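Local coordinates for PrgX (Enterococcus faecalis, PDB 2AWI), which serves as the receptor for the peptide sex pheromone cCF10 and probably binds DNA as a repressor in the regulation of conjugation, at residues A[20-25]-A[48-53]; A[190-195]-A[230-235]; A[205-210]-A[241-246]. The protein carries 1 engineered substitution. All blocks are in the same frame, centred on the assembly; numbering follows the deposited sequence.

Contact 1 (A[20-25]-A[48-53]); sequences IDLYSG and SKFSER
F50 meets L22 with two parts of its side chain. Its CB lies 3.7 Å from L22 CD1, an apolar touch in which the two side chains cross obliquely. Further out, L22 O lies at the edge of the F50 ring, near its plane, 3.3 Å from CE1. The ring also packs edge-to-face with Y32. One turn further on, R53 rests its CB on the same L22 methyl, CD1, at 4.0 Å. Its chain bends at chi2 and chi3, and L22 O lies 4.2 Å above the centre of one guanidinium face. S24 O lies at the guanidinium edge, near its plane, 2.9 Å from R53 NH2. S24, the first residue to leave the helix, turns its own OG back to I20 O (2.9 Å), which also accepts from S24 N on the opposite face of its carbonyl plane. D21 OD2 takes the N-H of H18. Helices 19-23 and 44-54 are the second and fourth of the five helices from 4 to 67, an all-helical N-terminal unit consistent with a helix-turn-helix domain of the XRE type.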
loop_
_atom_site.group_PDB
_atom_site.type_symbol
_atom_site.label_atom_id
_atom_site.label_comp_id
_atom_site.label_asym_id
_atom_site.label_seq_id
_atom_site.Cartn_x
_atom_site.Cartn_y
_atom_site.Cartn_z
ATOM N N ILE A 20 -48.943 -37.906 19.059
ATOM C CA ILE A 20 -48.400 -39.025 19.832
ATOM C C ILE A 20 -46.879 -38.997 19.888
ATOM O O ILE A 20 -46.287 -39.306 20.927
ATOM C CB ILE A 20 -48.783 -40.405 19.223
ATOM C CG1 ILE A 20 -49.315 -40.209 17.807
ATOM C CG2 ILE A 20 -49.766 -41.147 20.129
ATOM C CD1 ILE A 20 -49.479 -41.487 17.046
ATOM N N ASP A 21 -46.248 -38.651 18.768
ATOM C CA ASP A 21 -44.792 -38.619 18.696
ATOM C C ASP A 21 -44.186 -37.605 19.643
ATOM O O ASP A 21 -43.014 -37.707 20.000
ATOM C CB ASP A 21 -44.331 -38.326 17.267
ATOM C CG ASP A 21 -44.752 -39.409 16.281
ATOM O OD1 ASP A 21 -44.461 -40.600 16.532
ATOM O OD2 ASP A 21 -45.365 -39.063 15.249
ATOM N N LEU A 22 -44.991 -36.634 20.056
ATOM C CA LEU A 22 -44.541 -35.589 20.965
ATOM C C LEU A 22 -44.833 -35.857 22.432
ATOM O O LEU A 22 -43.947 -35.733 23.274
ATOM C CB LEU A 22 -45.180 -34.243 20.588
ATOM C CG LEU A 22 -44.479 -33.340 19.568
ATOM C CD1 LEU A 22 -43.259 -32.709 20.209
ATOM C CD2 LEU A 22 -44.100 -34.144 18.330
ATOM N N TYR A 23 -46.073 -36.224 22.746
ATOM C CA TYR A 23 -46.447 -36.440 24.139
ATOM C C TYR A 23 -46.247 -37.826 24.736
ATOM O O TYR A 23 -46.205 -37.956 25.961
ATOM C CB TYR A 23 -47.907 -36.014 24.381
ATOM C CG TYR A 23 -48.956 -36.933 23.777
ATOM C CD1 TYR A 23 -49.589 -36.610 22.576
ATOM C CD2 TYR A 23 -49.315 -38.130 24.412
ATOM C CE1 TYR A 23 -50.552 -37.450 22.019
ATOM C CE2 TYR A 23 -50.277 -38.978 23.866
ATOM C CZ TYR A 23 -50.894 -38.632 22.670
ATOM O OH TYR A 23 -51.858 -39.460 22.136
ATOM N N SER A 24 -46.113 -38.862 23.910
ATOM C CA SER A 24 -45.978 -40.193 24.497
ATOM C C SER A 24 -44.765 -40.269 25.412
ATOM O O SER A 24 -43.644 -39.963 25.008
ATOM C CB SER A 24 -45.930 -41.290 23.413
ATOM O OG SER A 24 -44.776 -41.162 22.579
ATOM N N GLY A 25 -45.018 -40.653 26.661
ATOM C CA GLY A 25 -43.958 -40.768 27.642
ATOM C C GLY A 25 -43.729 -39.478 28.402
ATOM O O GLY A 25 -42.966 -39.447 29.368
ATOM N N SER A 48 -38.164 -28.580 26.604
ATOM C CA SER A 48 -36.855 -29.095 26.213
ATOM C C SER A 48 -37.031 -30.508 25.633
ATOM O O SER A 48 -36.368 -30.882 24.668
ATOM C CB SER A 48 -35.913 -29.118 27.421
ATOM O OG SER A 48 -34.627 -29.601 27.059
ATOM N N LYS A 49 -37.936 -31.284 26.219
ATOM C CA LYS A 49 -38.211 -32.630 25.727
ATOM C C LYS A 49 -38.885 -32.592 24.355
ATOM O O LYS A 49 -38.476 -33.305 23.437
ATOM C CB LYS A 49 -39.093 -33.398 26.714
ATOM C CG LYS A 49 -38.327 -33.993 27.881
ATOM C CD LYS A 49 -39.258 -34.691 28.860
ATOM C CE LYS A 49 -38.493 -35.199 30.077
ATOM N NZ LYS A 49 -39.407 -35.683 31.152
ATOM N N PHE A 50 -39.909 -31.760 24.199
ATOM C CA PHE A 50 -40.582 -31.679 22.905
ATOM C C PHE A 50 -39.582 -31.187 21.873
ATOM O O PHE A 50 -39.570 -31.645 20.727
ATOM C CB PHE A 50 -41.774 -30.721 22.968
ATOM C CG PHE A 50 -42.855 -31.149 23.923
ATOM C CD1 PHE A 50 -43.193 -32.490 24.067
ATOM C CD2 PHE A 50 -43.578 -30.204 24.631
ATOM C CE1 PHE A 50 -44.236 -32.880 24.896
ATOM C CE2 PHE A 50 -44.625 -30.584 25.466
ATOM C CZ PHE A 50 -44.955 -31.926 25.597
ATOM N N SER A 51 -38.736 -30.254 22.298
ATOM C CA SER A 51 -37.711 -29.681 21.438
ATOM C C SER A 51 -36.804 -30.762 20.868
ATOM O O SER A 51 -36.496 -30.757 19.675
ATOM C CB SER A 51 -36.878 -28.673 22.229
ATOM O OG SER A 51 -35.746 -28.265 21.483
ATOM N N GLU A 52 -36.373 -31.688 21.721
ATOM C CA GLU A 52 -35.507 -32.767 21.273
ATOM C C GLU A 52 -36.262 -33.695 20.324
ATOM O O GLU A 52 -35.677 -34.247 19.385
ATOM C CB GLU A 52 -34.980 -33.573 22.461
ATOM C CG GLU A 52 -34.021 -34.676 22.037
ATOM C CD GLU A 52 -33.525 -35.517 23.192
ATOM O OE1 GLU A 52 -32.701 -36.422 22.941
ATOM O OE2 GLU A 52 -33.954 -35.276 24.342
ATOM N N ARG A 53 -37.558 -33.866 20.585
ATOM C CA ARG A 53 -38.410 -34.706 19.747
ATOM C C ARG A 53 -38.509 -34.104 18.348
ATOM O O ARG A 53 -38.339 -34.805 17.355
ATOM C CB ARG A 53 -39.820 -34.809 20.341
ATOM C CG ARG A 53 -39.943 -35.612 21.628
ATOM C CD ARG A 53 -39.551 -37.059 21.406
ATOM N NE ARG A 53 -40.339 -37.964 22.236
ATOM C CZ ARG A 53 -40.354 -37.947 23.563
ATOM N NH1 ARG A 53 -39.616 -37.063 24.224
ATOM N NH2 ARG A 53 -41.109 -38.808 24.230
#

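Contact 2 (A[190-195]-A[230-235]); sequences IQTVLK and GYYDLE
Y232 reaches across to helix 184-203 and meets Q191 CB and T192 OG1 at the edge of its ring. CD1 of Y232 comes to 3.6 Å from Q191 CB, near the ring plane. At the end of the ring the phenol OH of Y232 donates to T192 OG1 at 2.9 Å. The threonine is turned with OG1 beside its own backbone N (chi1 -57°) and CG2 anti to that N, which leaves OG1 also bonded to L188 O, one turn back in its helix. Segments 190-195 and 230-235 run nearly parallel, their axes inclined by 20° and 10.6 Å apart at closest approach; helix 207-220 lies between their helices in sequence and packs on Q191, an arrangement consistent with the helical repeats of the TPR region. K195 starts with CG anti to the backbone N (chi1 -170°) and then bends at chi2 and chi3. Its chain crosses the tyrosine at about a right angle, with CE 3.8 Å from Y232 CE2. E235 is extended beyond CG and brings its carboxylate against the lysine methylenes, OE1 lying 3.7 Å from K195 CD. The opposite charges stay beyond salt-bridge range, K195 NZ being 4.4 Å from E235 OE1.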
loop_
_atom_site.group_PDB
_atom_site.type_symbol
_atom_site.label_atom_id
_atom_site.label_comp_id
_atom_site.label_asym_id
_atom_site.label_seq_id
_atom_site.Cartn_x
_atom_site.Cartn_y
_atom_site.Cartn_z
ATOM N N ILE A 190 -20.504 -8.657 27.873
ATOM C CA ILE A 190 -19.270 -8.574 28.631
ATOM C C ILE A 190 -18.146 -8.003 27.770
ATOM O O ILE A 190 -17.158 -7.491 28.298
ATOM C CB ILE A 190 -18.861 -9.954 29.169
ATOM C CG1 ILE A 190 -18.532 -10.890 28.007
ATOM C CG2 ILE A 190 -20.000 -10.537 30.005
ATOM C CD1 ILE A 190 -18.062 -12.248 28.446
ATOM N N GLN A 191 -18.311 -8.085 26.447
ATOM C CA GLN A 191 -17.319 -7.575 25.502
ATOM C C GLN A 191 -17.488 -6.087 25.236
ATOM O O GLN A 191 -16.510 -5.361 25.083
ATOM C CB GLN A 191 -17.414 -8.322 24.171
ATOM C CG GLN A 191 -16.571 -9.579 24.082
ATOM C CD GLN A 191 -16.921 -10.427 22.872
ATOM O OE1 GLN A 191 -17.866 -11.214 22.906
ATOM N NE2 GLN A 191 -16.170 -10.257 21.791
ATOM N N THR A 192 -18.736 -5.638 25.173
ATOM C CA THR A 192 -19.031 -4.237 24.906
ATOM C C THR A 192 -18.346 -3.328 25.922
ATOM O O THR A 192 -17.798 -2.287 25.563
ATOM C CB THR A 192 -20.553 -3.980 24.935
ATOM O OG1 THR A 192 -21.196 -4.841 23.985
ATOM C CG2 THR A 192 -20.868 -2.527 24.578
ATOM N N VAL A 193 -18.382 -3.742 27.186
ATOM C CA VAL A 193 -17.775 -2.992 28.277
ATOM C C VAL A 193 -16.312 -2.731 27.998
ATOM O O VAL A 193 -15.856 -1.597 28.045
ATOM C CB VAL A 193 -17.849 -3.761 29.622
ATOM C CG1 VAL A 193 -17.121 -2.973 30.699
ATOM C CG2 VAL A 193 -19.288 -4.002 30.018
ATOM N N LEU A 194 -15.578 -3.794 27.707
ATOM C CA LEU A 194 -14.156 -3.673 27.457
ATOM C C LEU A 194 -13.865 -2.753 26.290
ATOM O O LEU A 194 -13.011 -1.878 26.393
ATOM C CB LEU A 194 -13.547 -5.059 27.215
ATOM C CG LEU A 194 -13.963 -6.105 28.258
ATOM C CD1 LEU A 194 -13.353 -7.451 27.930
ATOM C CD2 LEU A 194 -13.530 -5.637 29.633
ATOM N N LYS A 195 -14.584 -2.933 25.188
ATOM C CA LYS A 195 -14.353 -2.110 24.010
ATOM C C LYS A 195 -14.589 -0.635 24.321
ATOM O O LYS A 195 -13.774 0.217 23.965
ATOM C CB LYS A 195 -15.259 -2.575 22.866
ATOM C CG LYS A 195 -14.946 -1.951 21.508
ATOM C CD LYS A 195 -15.735 -0.677 21.276
ATOM C CE LYS A 195 -17.228 -0.963 21.184
ATOM N NZ LYS A 195 -18.043 0.276 21.002
ATOM N N GLY A 230 -16.443 -10.543 16.128
ATOM C CA GLY A 230 -15.451 -10.202 15.127
ATOM C C GLY A 230 -15.193 -8.715 14.955
ATOM O O GLY A 230 -14.046 -8.294 14.791
ATOM N N TYR A 231 -16.251 -7.912 14.974
ATOM C CA TYR A 231 -16.098 -6.472 14.821
ATOM C C TYR A 231 -15.312 -5.893 15.995
ATOM O O TYR A 231 -14.463 -5.022 15.819
ATOM C CB TYR A 231 -17.470 -5.792 14.732
ATOM C CG TYR A 231 -18.301 -6.217 13.542
ATOM C CD1 TYR A 231 -17.826 -6.067 12.235
ATOM C CD2 TYR A 231 -19.577 -6.741 13.716
ATOM C CE1 TYR A 231 -18.610 -6.422 11.140
ATOM C CE2 TYR A 231 -20.364 -7.100 12.628
ATOM C CZ TYR A 231 -19.877 -6.939 11.348
ATOM O OH TYR A 231 -20.673 -7.300 10.287
ATOM N N TYR A 232 -15.612 -6.378 17.194
ATOM C CA TYR A 232 -14.938 -5.931 18.404
ATOM C C TYR A 232 -13.474 -6.364 18.391
ATOM O O TYR A 232 -12.593 -5.623 18.817
ATOM C CB TYR A 232 -15.626 -6.526 19.642
ATOM C CG TYR A 232 -16.947 -5.884 20.034
ATOM C CD1 TYR A 232 -17.680 -6.379 21.109
ATOM C CD2 TYR A 232 -17.446 -4.770 19.358
ATOM C CE1 TYR A 232 -18.880 -5.780 21.509
ATOM C CE2 TYR A 232 -18.656 -4.161 19.756
ATOM C CZ TYR A 232 -19.357 -4.675 20.831
ATOM O OH TYR A 232 -20.526 -4.089 21.243
ATOM N N ASP A 233 -13.221 -7.575 17.907
ATOM C CA ASP A 233 -11.866 -8.104 17.851
ATOM C C ASP A 233 -11.011 -7.260 16.909
ATOM O O ASP A 233 -9.801 -7.120 17.090
ATOM C CB ASP A 233 -11.909 -9.559 17.372
ATOM C CG ASP A 233 -10.569 -10.253 17.480
ATOM O OD1 ASP A 233 -9.755 -9.847 18.335
ATOM O OD2 ASP A 233 -10.334 -11.217 16.723
ATOM N N LEU A 234 -11.664 -6.682 15.913
ATOM C CA LEU A 234 -10.999 -5.861 14.917
ATOM C C LEU A 234 -10.744 -4.461 15.480
ATOM O O LEU A 234 -9.648 -3.915 15.352
ATOM C CB LEU A 234 -11.892 -5.781 13.678
ATOM C CG LEU A 234 -11.308 -5.534 12.294
ATOM C CD1 LEU A 234 -10.197 -6.531 12.018
ATOM C CD2 LEU A 234 -12.431 -5.675 11.260
ATOM N N GLU A 235 -11.765 -3.892 16.108
ATOM C CA GLU A 235 -11.667 -2.556 16.675
ATOM C C GLU A 235 -10.719 -2.507 17.870
ATOM O O GLU A 235 -9.888 -1.602 17.977
ATOM C CB GLU A 235 -13.055 -2.066 17.082
ATOM C CG GLU A 235 -13.072 -0.708 17.753
ATOM C CD GLU A 235 -14.470 -0.139 17.814
ATOM O OE1 GLU A 235 -15.424 -0.928 17.635
ATOM O OE2 GLU A 235 -14.616 1.083 18.042
#

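Contact 3 (A[205-210]-A[241-246]); sequences RNLKEA and QIYQFL
L207 and A210, in the first turn of helix 207-220, pack on Y243 and L246 of helix 230-248, an interface between successive helices of the TPR-like region. Among the apolar contacts, L207 CD2 meets L246 CD1 at 3.9 Å, and L207 CD2 also touches L246 CB. L207 CB meets CE1 and A210 CB meets CD1 of the Y243 ring, each at 3.9 Å. CG of Y243 is anti to the backbone N (chi1 171°), and the ring lies beside the first turn of helix 207-220. The ring also meets the main chain: L207 O sits at its edge, near its plane, 3.1 Å from Y243 CE1. N206 is the N-cap of helix 207-220, its OD1 accepting a weak bond from E209 N. The polar contact across the interface comes from R205, which, with positive phi, is the C-prime residue of the Schellman motif closing helix 184-203. Its NE pairs with E287 in a salt bridge. NH2 of R205 gives a weak, bent bond to L246 O, 3.1 Å long with an angle of 126° at the hydrogen, while L246 CB lies 4.1 Å above the guanidinium plane, offset toward its rim.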
loop_
_atom_site.group_PDB
_atom_site.type_symbol
_atom_site.label_atom_id
_atom_site.label_comp_id
_atom_site.label_asym_id
_atom_site.label_seq_id
_atom_site.Cartn_x
_atom_site.Cartn_y
_atom_site.Cartn_z
ATOM N N ARG A 205 -5.074 8.843 26.997
ATOM C CA ARG A 205 -3.687 8.398 27.027
ATOM C C ARG A 205 -3.330 7.653 28.312
ATOM O O ARG A 205 -2.164 7.595 28.706
ATOM C CB ARG A 205 -2.744 9.587 26.821
ATOM C CG ARG A 205 -1.378 9.190 26.288
ATOM C CD ARG A 205 -0.587 10.386 25.809
ATOM N NE ARG A 205 0.431 10.005 24.832
ATOM C CZ ARG A 205 1.480 9.231 25.093
ATOM N NH1 ARG A 205 1.663 8.748 26.310
ATOM N NH2 ARG A 205 2.349 8.940 24.133
ATOM N N ASN A 206 -4.337 7.076 28.959
ATOM C CA ASN A 206 -4.128 6.306 30.182
ATOM C C ASN A 206 -3.633 4.924 29.752
ATOM O O ASN A 206 -4.423 3.993 29.595
ATOM C CB ASN A 206 -5.448 6.169 30.934
ATOM C CG ASN A 206 -5.256 5.795 32.384
ATOM O OD1 ASN A 206 -4.417 4.958 32.717
ATOM N ND2 ASN A 206 -6.046 6.409 33.259
ATOM N N LEU A 207 -2.324 4.786 29.571
ATOM C CA LEU A 207 -1.763 3.524 29.110
ATOM C C LEU A 207 -1.920 2.302 30.003
ATOM O O LEU A 207 -2.054 1.182 29.493
ATOM C CB LEU A 207 -0.281 3.694 28.758
ATOM C CG LEU A 207 0.070 4.647 27.609
ATOM C CD1 LEU A 207 1.435 4.255 27.054
ATOM C CD2 LEU A 207 -0.983 4.576 26.502
ATOM N N LYS A 208 -1.902 2.484 31.321
ATOM C CA LYS A 208 -2.030 1.317 32.182
ATOM C C LYS A 208 -3.466 0.796 32.229
ATOM O O LYS A 208 -3.687 -0.406 32.389
ATOM C CB LYS A 208 -1.483 1.600 33.591
ATOM C CG LYS A 208 -2.430 2.215 34.598
ATOM C CD LYS A 208 -1.783 2.160 35.987
ATOM C CE LYS A 208 -2.670 2.747 37.073
ATOM N NZ LYS A 208 -3.966 2.027 37.193
ATOM N N GLU A 209 -4.442 1.687 32.075
ATOM C CA GLU A 209 -5.833 1.261 32.065
ATOM C C GLU A 209 -6.095 0.538 30.745
ATOM O O GLU A 209 -6.752 -0.505 30.715
ATOM C CB GLU A 209 -6.780 2.461 32.199
ATOM C CG GLU A 209 -6.907 2.984 33.618
ATOM C CD GLU A 209 -7.494 1.955 34.566
ATOM O OE1 GLU A 209 -8.738 1.886 34.686
ATOM O OE2 GLU A 209 -6.706 1.205 35.181
ATOM N N ALA A 210 -5.560 1.088 29.659
ATOM C CA ALA A 210 -5.741 0.495 28.344
ATOM C C ALA A 210 -5.241 -0.941 28.329
ATOM O O ALA A 210 -5.919 -1.830 27.818
ATOM C CB ALA A 210 -5.012 1.318 27.280
ATOM N N GLN A 241 -3.105 -1.490 18.562
ATOM C CA GLN A 241 -2.078 -0.955 17.678
ATOM C C GLN A 241 -1.775 0.484 18.098
ATOM O O GLN A 241 -0.629 0.924 18.057
ATOM C CB GLN A 241 -2.547 -0.988 16.218
ATOM C CG GLN A 241 -2.745 -2.387 15.637
ATOM C CD GLN A 241 -1.497 -3.246 15.724
ATOM O OE1 GLN A 241 -0.418 -2.844 15.291
ATOM N NE2 GLN A 241 -1.642 -4.442 16.283
ATOM N N ILE A 242 -2.810 1.214 18.501
ATOM C CA ILE A 242 -2.632 2.590 18.945
ATOM C C ILE A 242 -1.881 2.588 20.279
ATOM O O ILE A 242 -1.027 3.434 20.519
ATOM C CB ILE A 242 -3.987 3.294 19.118
ATOM C CG1 ILE A 242 -4.699 3.370 17.767
ATOM C CG2 ILE A 242 -3.793 4.681 19.720
ATOM C CD1 ILE A 242 -3.924 4.128 16.699
ATOM N N TYR A 243 -2.209 1.627 21.139
ATOM C CA TYR A 243 -1.556 1.492 22.437
ATOM C C TYR A 243 -0.051 1.309 22.236
ATOM O O TYR A 243 0.751 1.937 22.923
ATOM C CB TYR A 243 -2.112 0.279 23.186
ATOM C CG TYR A 243 -1.351 -0.073 24.451
ATOM C CD1 TYR A 243 -1.566 0.629 25.636
ATOM C CD2 TYR A 243 -0.405 -1.100 24.461
ATOM C CE1 TYR A 243 -0.859 0.320 26.801
ATOM C CE2 TYR A 243 0.310 -1.416 25.624
ATOM C CZ TYR A 243 0.075 -0.699 26.788
ATOM O OH TYR A 243 0.778 -0.985 27.940
ATOM N N GLN A 244 0.315 0.442 21.293
ATOM C CA GLN A 244 1.714 0.156 20.990
ATOM C C GLN A 244 2.441 1.376 20.433
ATOM O O GLN A 244 3.631 1.560 20.675
ATOM C CB GLN A 244 1.812 -0.996 19.987
ATOM C CG GLN A 244 1.193 -2.299 20.472
ATOM C CD GLN A 244 1.202 -3.394 19.412
ATOM O OE1 GLN A 244 0.720 -4.504 19.647
ATOM N NE2 GLN A 244 1.748 -3.085 18.240
ATOM N N PHE A 245 1.724 2.202 19.680
ATOM C CA PHE A 245 2.312 3.399 19.105
ATOM C C PHE A 245 2.553 4.407 20.224
ATOM O O PHE A 245 3.626 5.017 20.319
ATOM C CB PHE A 245 1.368 4.006 18.063
ATOM C CG PHE A 245 1.916 5.234 17.384
ATOM C CD1 PHE A 245 3.006 5.146 16.519
ATOM C CD2 PHE A 245 1.342 6.480 17.613
ATOM C CE1 PHE A 245 3.517 6.281 15.890
ATOM C CE2 PHE A 245 1.841 7.624 16.991
ATOM C CZ PHE A 245 2.933 7.526 16.125
ATOM N N LEU A 246 1.545 4.578 21.072
ATOM C CA LEU A 246 1.636 5.513 22.178
ATOM C C LEU A 246 2.758 5.149 23.146
ATOM O O LEU A 246 3.349 6.027 23.769
ATOM C CB LEU A 246 0.305 5.565 22.935
ATOM C CG LEU A 246 -0.925 6.060 22.175
ATOM C CD1 LEU A 246 -2.089 6.165 23.145
ATOM C CD2 LEU A 246 -0.638 7.414 21.531
#

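How the contacts relate
Contacts 2 and 3 share helix 230-248: its first turn meets helix 184-203 in contact 2, and a later part meets the start of helix 207-220 in contact 3. Their centres are 16 Å apart, and their segments alternate along the chain. Contact 1 belongs to the helix-turn-helix range, with its centre about 40 Å from that of contact 2 and 55 Å from that of contact 3. All three mix buried and more accessible residues, but touching residues in the exposed class occur only in contact 1. Contact 2 lies nearest the middle of the chain and has a clear hydroxyl-hydroxyl bond; contact 3 is mainly apolar, and contact 1 sets an aromatic ring and a guanidinium against a helix end.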